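Local coordinates for 450aa long hypothetical fmu protein (PDB 2YXL), which probably methylates cytosine at carbon 5 in RNA, using S-adenosylmethionine, and binds the methyl-donor analogue sinefungin, at residues V263-A268 against K333-A338; P257-T262 against L280-G285. All coordinates share one frame; numbering follows the deposited sequence.

How the interactions relate
Both interactions lie in the methyltransferase domain, their centres about 14 Å apart, and show how one strand can be tied at its start and put to use at its end. Along the chain the segments alternate: 257-262, 263-268, 280-285, 333-338. The loop 257-262 leads straight into strand 262-265, and helix 272-280 runs from the sinefungin loop back to segment 280-285, ahead of strand 286-290. Interaction 2 thus joins the turns that precede strands 262-265 and 286-290, at the end of the sheet away from the ligand, while interaction 1 pairs strand 262-265 with strand 331-337 and ends at the pocket. The two meet where Lys333 and Val263 pack on Pro257, and Val263 also packs on Met281.

Interaction 1 of 2, residues V263-A268 against K333-A338; sequences VVDLAA and KVLLDA. With SFG (sinefungin), chain B.
Val264 and Val334 lie side by side on one face of two parallel strands and point the same way, CB of Val264 resting 3.8 Å from CG2 of Val334. That CG2 stands anti to its own backbone N, on the flank turned to Val264. On the other face Asp265 and Leu335 run alongside each other, OD2 of Asp265 3.6 Å from CD2 of Leu335, while the side chains of Val263 and Lys333 cross obliquely. The backbones bind in alternation: Val264 N donates to Lys333 O, Leu335 N to Val264 O (2.7 Å), and Leu266 N to Leu335 O in a nearly straight bond (171°).

Beyond the pairing, CB of Leu266 packs on CD1 of Leu336, and the two segments turn to the ligand. With its carboxylate anti to the backbone N (chi1 -176°), Asp337 accepts from the alpha-amino N of sinefungin at OD2 (2.7 Å), and the same N donates to Ala267 O (2.9 Å). Lys273 NZ forms a salt bridge to that OD2, and Thr388 bonds OD1. Adjacent parallel strands whose C-terminal ends grip the amino-acid end of the methyl donor or its analogue are typical of the Rossmann-like class I methyltransferase fold.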
ATOM      1  N   VAL A 263      19.446 -17.172  -5.058  1.00 37.01           N
ATOM      2  CA  VAL A 263      18.682 -16.354  -4.124  1.00 36.85           C
ATOM      3  C   VAL A 263      17.234 -16.833  -4.037  1.00 36.85           C
ATOM      4  O   VAL A 263      16.675 -17.335  -5.015  1.00 36.70           O
ATOM      5  CB  VAL A 263      18.747 -14.845  -4.523  1.00 36.86           C
ATOM      6  CG1 VAL A 263      17.833 -13.985  -3.651  1.00 36.31           C
ATOM      7  CG2 VAL A 263      20.180 -14.336  -4.442  1.00 36.70           C
ATOM      8  N   VAL A 264      16.641 -16.687  -2.855  1.00 36.96           N
ATOM      9  CA  VAL A 264      15.231 -17.011  -2.648  1.00 37.20           C
ATOM     10  C   VAL A 264      14.451 -15.779  -2.184  1.00 37.32           C
ATOM     11  O   VAL A 264      14.869 -15.082  -1.260  1.00 37.31           O
ATOM     12  CB  VAL A 264      15.053 -18.168  -1.631  1.00 37.13           C
ATOM     13  CG1 VAL A 264      13.579 -18.394  -1.315  1.00 37.29           C
ATOM     14  CG2 VAL A 264      15.682 -19.447  -2.161  1.00 37.15           C
ATOM     15  N   ASP A 265      13.333 -15.510  -2.857  1.00 37.56           N
ATOM     16  CA  ASP A 265      12.365 -14.511  -2.411  1.00 37.67           C
ATOM     17  C   ASP A 265      11.138 -15.279  -1.936  1.00 37.80           C
ATOM     18  O   ASP A 265      10.327 -15.740  -2.743  1.00 37.81           O
ATOM     19  CB  ASP A 265      12.009 -13.548  -3.550  1.00 37.61           C
ATOM     20  CG  ASP A 265      11.277 -12.295  -3.068  1.00 37.59           C
ATOM     21  OD1 ASP A 265      10.476 -12.370  -2.108  1.00 37.23           O
ATOM     22  OD2 ASP A 265      11.499 -11.222  -3.669  1.00 37.84           O
ATOM     23  N   LEU A 266      11.015 -15.417  -0.620  1.00 38.09           N
ATOM     24  CA  LEU A 266      10.071 -16.363  -0.016  1.00 38.44           C
ATOM     25  C   LEU A 266       8.607 -15.924  -0.107  1.00 38.53           C
ATOM     26  O   LEU A 266       7.706 -16.762  -0.134  1.00 38.51           O
ATOM     27  CB  LEU A 266      10.479 -16.653   1.432  1.00 38.32           C
ATOM     28  CG  LEU A 266      10.222 -18.042   2.018  1.00 38.88           C
ATOM     29  CD1 LEU A 266      10.695 -19.175   1.100  1.00 38.99           C
ATOM     30  CD2 LEU A 266      10.885 -18.150   3.379  1.00 38.73           C
ATOM     31  N   ALA A 267       8.380 -14.613  -0.153  1.00 38.76           N
ATOM     32  CA  ALA A 267       7.065 -14.042  -0.451  1.00 38.96           C
ATOM     33  C   ALA A 267       7.283 -12.918  -1.463  1.00 39.22           C
ATOM     34  O   ALA A 267       7.664 -11.803  -1.100  1.00 39.29           O
ATOM     35  CB  ALA A 267       6.403 -13.527   0.815  1.00 38.81           C
ATOM     36  N   ALA A 268       7.035 -13.227  -2.736  1.00 39.49           N
ATOM     37  CA  ALA A 268       7.602 -12.461  -3.851  1.00 39.66           C
ATOM     38  C   ALA A 268       6.658 -11.538  -4.621  1.00 39.80           C
ATOM     39  O   ALA A 268       7.056 -10.439  -5.002  1.00 39.76           O
ATOM     40  CB  ALA A 268       8.315 -13.404  -4.815  1.00 39.64           C
ATOM     41  N   LYS A 333      21.539 -16.437  -0.251  1.00 24.99           N
ATOM     42  CA  LYS A 333      20.799 -15.477   0.558  1.00 25.23           C
ATOM     43  C   LYS A 333      19.310 -15.524   0.253  1.00 25.42           C
ATOM     44  O   LYS A 333      18.903 -15.760  -0.884  1.00 25.35           O
ATOM     45  CB  LYS A 333      21.347 -14.054   0.400  1.00 25.20           C
ATOM     46  CG  LYS A 333      21.716 -13.651  -1.014  1.00 25.14           C
ATOM     47  CD  LYS A 333      22.385 -12.286  -1.048  1.00 25.35           C
ATOM     48  CE  LYS A 333      23.825 -12.315  -0.538  1.00 25.71           C
ATOM     49  NZ  LYS A 333      23.902 -12.072   0.930  1.00 25.97           N
ATOM     50  N   VAL A 334      18.506 -15.311   1.288  1.00 25.79           N
ATOM     51  CA  VAL A 334      17.055 -15.316   1.162  1.00 26.21           C
ATOM     52  C   VAL A 334      16.456 -14.000   1.652  1.00 26.55           C
ATOM     53  O   VAL A 334      16.872 -13.452   2.676  1.00 26.59           O
ATOM     54  CB  VAL A 334      16.404 -16.534   1.894  1.00 26.26           C
ATOM     55  CG1 VAL A 334      16.827 -16.590   3.350  1.00 26.40           C
ATOM     56  CG2 VAL A 334      14.878 -16.509   1.780  1.00 25.96           C
ATOM     57  N   LEU A 335      15.488 -13.498   0.893  1.00 26.99           N
ATOM     58  CA  LEU A 335      14.693 -12.358   1.306  1.00 27.43           C
ATOM     59  C   LEU A 335      13.320 -12.837   1.752  1.00 27.84           C
ATOM     60  O   LEU A 335      12.612 -13.518   1.002  1.00 27.85           O
ATOM     61  CB  LEU A 335      14.560 -11.346   0.162  1.00 27.38           C
ATOM     62  CG  LEU A 335      13.524 -10.224   0.312  1.00 27.55           C
ATOM     63  CD1 LEU A 335      13.944  -9.206   1.363  1.00 27.28           C
ATOM     64  CD2 LEU A 335      13.271  -9.551  -1.025  1.00 27.52           C
ATOM     65  N   LEU A 336      12.961 -12.495   2.983  1.00 28.44           N
ATOM     66  CA  LEU A 336      11.605 -12.703   3.459  1.00 28.99           C
ATOM     67  C   LEU A 336      10.929 -11.352   3.681  1.00 29.55           C
ATOM     68  O   LEU A 336      10.993 -10.771   4.770  1.00 29.59           O
ATOM     69  CB  LEU A 336      11.573 -13.580   4.723  1.00 28.97           C
ATOM     70  CG  LEU A 336      10.221 -13.903   5.382  1.00 28.76           C
ATOM     71  CD1 LEU A 336       9.167 -14.380   4.381  1.00 28.84           C
ATOM     72  CD2 LEU A 336      10.397 -14.927   6.496  1.00 28.89           C
ATOM     73  N   ASP A 337      10.308 -10.847   2.620  1.00 30.24           N
ATOM     74  CA  ASP A 337       9.465  -9.670   2.720  1.00 30.91           C
ATOM     75  C   ASP A 337       8.090 -10.181   3.118  1.00 31.13           C
ATOM     76  O   ASP A 337       7.213 -10.395   2.277  1.00 31.00           O
ATOM     77  CB  ASP A 337       9.434  -8.896   1.399  1.00 31.01           C
ATOM     78  CG  ASP A 337       8.629  -7.613   1.494  1.00 32.19           C
ATOM     79  OD1 ASP A 337       8.726  -6.910   2.525  1.00 33.19           O
ATOM     80  OD2 ASP A 337       7.898  -7.300   0.530  1.00 33.54           O
ATOM     81  N   ALA A 338       7.931 -10.380   4.423  1.00 31.70           N
ATOM     82  CA  ALA A 338       6.838 -11.166   4.986  1.00 32.29           C
ATOM     83  C   ALA A 338       5.470 -10.537   4.790  1.00 32.75           C
ATOM     84  O   ALA A 338       5.334  -9.316   4.871  1.00 33.03           O
ATOM     85  CB  ALA A 338       7.092 -11.420   6.467  1.00 32.18           C
TER
HETATM   86  N   SFG B5748       7.824  -8.913  -1.650  1.00 75.25           N
HETATM   87  CA  SFG B5748       6.677  -8.480  -2.468  1.00 75.30           C
HETATM   88  C   SFG B5748       7.084  -7.292  -3.364  1.00 75.22           C
HETATM   89  O   SFG B5748       6.415  -7.101  -4.401  1.00 75.22           O
HETATM   90  OXT SFG B5748       8.063  -6.604  -3.003  1.00 75.15           O
HETATM   91  CB  SFG B5748       5.482  -8.124  -1.563  1.00 75.33           C
HETATM   92  CG  SFG B5748       4.965  -9.364  -0.811  1.00 75.63           C
HETATM   93  CD  SFG B5748       3.716  -9.074   0.037  1.00 76.08           C
HETATM   94  NE  SFG B5748       4.071  -8.106   1.085  1.00 76.02           N
HETATM   95  C5' SFG B5748       3.177 -10.338   0.742  1.00 77.17           C
HETATM   96  C4' SFG B5748       2.937 -11.547  -0.197  1.00 77.98           C
HETATM   97  O4' SFG B5748       3.099 -12.728   0.623  1.00 78.53           O
HETATM   98  C3' SFG B5748       1.509 -11.635  -0.765  1.00 78.30           C
HETATM   99  O3' SFG B5748       1.580 -11.622  -2.197  1.00 77.81           O
HETATM  100  C2' SFG B5748       0.978 -12.985  -0.260  1.00 78.74           C
HETATM  101  O2' SFG B5748       0.229 -13.664  -1.276  1.00 78.56           O
HETATM  102  C1' SFG B5748       2.275 -13.740   0.013  1.00 79.37           C
HETATM  103  N9  SFG B5748       2.148 -14.878   0.970  1.00 79.66           N
HETATM  104  C8  SFG B5748       1.483 -14.878   2.127  1.00 79.80           C
HETATM  105  N7  SFG B5748       1.606 -16.068   2.716  1.00 79.87           N
HETATM  106  C5  SFG B5748       2.354 -16.835   1.928  1.00 79.96           C
HETATM  107  C6  SFG B5748       2.813 -18.148   2.011  1.00 79.83           C
HETATM  108  N6  SFG B5748       2.504 -18.912   3.056  1.00 79.71           N
HETATM  109  N1  SFG B5748       3.575 -18.635   1.016  1.00 79.73           N
HETATM  110  C2  SFG B5748       3.890 -17.883  -0.032  1.00 79.81           C
HETATM  111  N3  SFG B5748       3.467 -16.629  -0.139  1.00 79.86           N
HETATM  112  C4  SFG B5748       2.703 -16.079   0.820  1.00 79.86           C

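Interaction 2 of 2, residues P257-T262 against L280-G285; sequences PKPGET and LMKNKG
Met281 lays its side chain along the loop 257-262, against Pro257 and Glu261, joining two turns of the Rossmann-like domain: a Schellman motif, which ends helix 272-280 with Lys282 at positive phi, and a type II beta turn from Lys258 to Glu261. Met281 CB lies 4.1 Å from CA of Pro259. CG, placed anti to the carbonyl carbon, comes equally near CB of Pro257 and the carbonyl O of Lys258. Met281 SD continues past the same Pro257 CB at 3.9 Å, and a bend at chi3 (75°) brings the terminal CE to the carbonyl O of Glu261. Beyond the loop, the thioether chain also packs against Val263 of the adjoining strand and Ile311, so that it is buried although much of the surrounding contact is at the surface.

The proline rings cover the helix end from the other segment. The ring of Pro257 packs on Leu280, where CD of Pro257 lies 3.8 Å from CD1 of Leu280, whereas CB and CG of Pro259 sit over the carbonyl O of Met281. That oxygen also accepts the backbone N of Lys284, which closes the turn after the helix. Within the beta turn, Glu261 N binds Lys258 O, and the carboxylate of Glu261 folds back so that OE2 receives Lys258 N from above its plane.

At the far end the two segments come close as glycines, CA of Gly260 lying 3.7 Å from CA of Gly285. Gly260 N donates to Lys284 O over 3.1 Å, almost straight at the hydrogen (178°), yet the donor stands well above the carbonyl plane, with a C=O...N angle of just 99°.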
ATOM      1  N   PRO A 257      22.503  -9.057  -2.974  1.00 39.83           N
ATOM      2  CA  PRO A 257      22.750 -10.260  -3.764  1.00 40.03           C
ATOM      3  C   PRO A 257      23.800 -10.028  -4.848  1.00 40.29           C
ATOM      4  O   PRO A 257      23.841  -8.952  -5.450  1.00 40.59           O
ATOM      5  CB  PRO A 257      21.383 -10.555  -4.385  1.00 40.07           C
ATOM      6  CG  PRO A 257      20.732  -9.225  -4.491  1.00 39.87           C
ATOM      7  CD  PRO A 257      21.201  -8.443  -3.301  1.00 39.72           C
ATOM      8  N   LYS A 258      24.640 -11.033  -5.083  1.00 40.33           N
ATOM      9  CA  LYS A 258      25.713 -10.930  -6.065  1.00 40.51           C
ATOM     10  C   LYS A 258      25.430 -11.786  -7.299  1.00 40.34           C
ATOM     11  O   LYS A 258      24.831 -12.857  -7.181  1.00 40.48           O
ATOM     12  CB  LYS A 258      27.062 -11.320  -5.442  1.00 40.63           C
ATOM     13  CG  LYS A 258      27.537 -10.403  -4.313  1.00 41.45           C
ATOM     14  CD  LYS A 258      27.576  -8.936  -4.750  1.00 43.32           C
ATOM     15  CE  LYS A 258      28.004  -8.012  -3.617  1.00 44.15           C
ATOM     16  NZ  LYS A 258      29.405  -8.277  -3.167  1.00 44.65           N
ATOM     17  N   PRO A 259      25.851 -11.310  -8.489  1.00 40.08           N
ATOM     18  CA  PRO A 259      25.726 -12.076  -9.733  1.00 39.83           C
ATOM     19  C   PRO A 259      26.219 -13.515  -9.595  1.00 39.55           C
ATOM     20  O   PRO A 259      27.298 -13.750  -9.046  1.00 39.58           O
ATOM     21  CB  PRO A 259      26.625 -11.307 -10.703  1.00 39.82           C
ATOM     22  CG  PRO A 259      26.556  -9.904 -10.223  1.00 39.97           C
ATOM     23  CD  PRO A 259      26.454  -9.983  -8.725  1.00 40.04           C
ATOM     24  N   GLY A 260      25.422 -14.463 -10.079  1.00 39.26           N
ATOM     25  CA  GLY A 260      25.794 -15.877 -10.051  1.00 38.86           C
ATOM     26  C   GLY A 260      25.313 -16.632  -8.824  1.00 38.57           C
ATOM     27  O   GLY A 260      25.337 -17.863  -8.800  1.00 38.57           O
ATOM     28  N   GLU A 261      24.883 -15.895  -7.801  1.00 38.29           N
ATOM     29  CA  GLU A 261      24.391 -16.499  -6.564  1.00 37.95           C
ATOM     30  C   GLU A 261      22.995 -17.089  -6.743  1.00 37.79           C
ATOM     31  O   GLU A 261      22.268 -16.729  -7.670  1.00 37.72           O
ATOM     32  CB  GLU A 261      24.385 -15.479  -5.419  1.00 37.93           C
ATOM     33  CG  GLU A 261      25.764 -15.132  -4.875  1.00 37.75           C
ATOM     34  CD  GLU A 261      25.720 -14.212  -3.662  1.00 37.90           C
ATOM     35  OE1 GLU A 261      26.638 -14.309  -2.821  1.00 37.72           O
ATOM     36  OE2 GLU A 261      24.780 -13.392  -3.545  1.00 37.90           O
ATOM     37  N   THR A 262      22.636 -18.012  -5.858  1.00 37.58           N
ATOM     38  CA  THR A 262      21.282 -18.550  -5.824  1.00 37.41           C
ATOM     39  C   THR A 262      20.503 -17.886  -4.686  1.00 37.25           C
ATOM     40  O   THR A 262      20.871 -17.995  -3.512  1.00 37.24           O
ATOM     41  CB  THR A 262      21.255 -20.109  -5.760  1.00 37.46           C
ATOM     42  OG1 THR A 262      19.984 -20.560  -5.270  1.00 37.57           O
ATOM     43  CG2 THR A 262      22.368 -20.654  -4.871  1.00 37.41           C
ATOM     44  N   LEU A 280      20.404  -6.231  -9.251  1.00 38.22           N
ATOM     45  CA  LEU A 280      21.632  -6.265  -8.459  1.00 37.94           C
ATOM     46  C   LEU A 280      22.521  -7.458  -8.803  1.00 37.79           C
ATOM     47  O   LEU A 280      23.741  -7.389  -8.669  1.00 37.79           O
ATOM     48  CB  LEU A 280      21.298  -6.268  -6.967  1.00 37.86           C
ATOM     49  CG  LEU A 280      20.657  -4.990  -6.422  1.00 37.62           C
ATOM     50  CD1 LEU A 280      20.010  -5.259  -5.079  1.00 36.86           C
ATOM     51  CD2 LEU A 280      21.688  -3.862  -6.324  1.00 37.08           C
ATOM     52  N   MET A 281      21.895  -8.547  -9.242  1.00 37.65           N
ATOM     53  CA  MET A 281      22.612  -9.739  -9.691  1.00 37.47           C
ATOM     54  C   MET A 281      22.962  -9.619 -11.171  1.00 37.28           C
ATOM     55  O   MET A 281      23.538 -10.540 -11.757  1.00 37.23           O
ATOM     56  CB  MET A 281      21.769 -10.992  -9.443  1.00 37.50           C
ATOM     57  CG  MET A 281      21.539 -11.303  -7.972  1.00 37.47           C
ATOM     58  SD  MET A 281      20.047 -12.269  -7.662  1.00 37.59           S
ATOM     59  CE  MET A 281      20.561 -13.902  -8.203  1.00 36.89           C
ATOM     60  N   LYS A 282      22.603  -8.476 -11.758  1.00 37.01           N
ATOM     61  CA  LYS A 282      22.869  -8.154 -13.168  1.00 36.77           C
ATOM     62  C   LYS A 282      22.423  -9.262 -14.128  1.00 36.36           C
ATOM     63  O   LYS A 282      23.160  -9.653 -15.039  1.00 36.29           O
ATOM     64  CB  LYS A 282      24.343  -7.767 -13.385  1.00 36.78           C
ATOM     65  CG  LYS A 282      24.817  -6.601 -12.514  1.00 37.06           C
ATOM     66  CD  LYS A 282      26.141  -6.023 -12.997  1.00 37.13           C
ATOM     67  CE  LYS A 282      25.916  -4.849 -13.941  1.00 37.86           C
ATOM     68  NZ  LYS A 282      27.206  -4.284 -14.432  1.00 38.40           N
ATOM     69  N   ASN A 283      21.207  -9.759 -13.898  1.00 35.91           N
ATOM     70  CA  ASN A 283      20.576 -10.792 -14.728  1.00 35.46           C
ATOM     71  C   ASN A 283      21.386 -12.094 -14.834  1.00 35.04           C
ATOM     72  O   ASN A 283      21.366 -12.772 -15.867  1.00 35.05           O
ATOM     73  CB  ASN A 283      20.235 -10.228 -16.119  1.00 35.51           C
ATOM     74  CG  ASN A 283      18.849 -10.630 -16.596  1.00 35.66           C
ATOM     75  OD1 ASN A 283      18.051 -11.196 -15.844  1.00 35.63           O
ATOM     76  ND2 ASN A 283      18.551 -10.321 -17.853  1.00 35.94           N
ATOM     77  N   LYS A 284      22.098 -12.431 -13.758  1.00 34.44           N
ATOM     78  CA  LYS A 284      22.887 -13.664 -13.681  1.00 33.83           C
ATOM     79  C   LYS A 284      22.687 -14.359 -12.336  1.00 33.37           C
ATOM     80  O   LYS A 284      22.626 -13.705 -11.290  1.00 33.38           O
ATOM     81  CB  LYS A 284      24.374 -13.388 -13.925  1.00 33.84           C
ATOM     82  CG  LYS A 284      24.727 -13.138 -15.384  1.00 33.94           C
ATOM     83  CD  LYS A 284      26.228 -13.171 -15.614  1.00 34.01           C
ATOM     84  CE  LYS A 284      26.564 -12.848 -17.061  1.00 34.01           C
ATOM     85  NZ  LYS A 284      28.000 -13.098 -17.369  1.00 34.17           N
ATOM     86  N   GLY A 285      22.581 -15.686 -12.377  1.00 32.67           N
ATOM     87  CA  GLY A 285      22.281 -16.483 -11.190  1.00 31.83           C
ATOM     88  C   GLY A 285      20.894 -17.096 -11.252  1.00 31.23           C
ATOM     89  O   GLY A 285      20.404 -17.428 -12.333  1.00 31.16           O
TER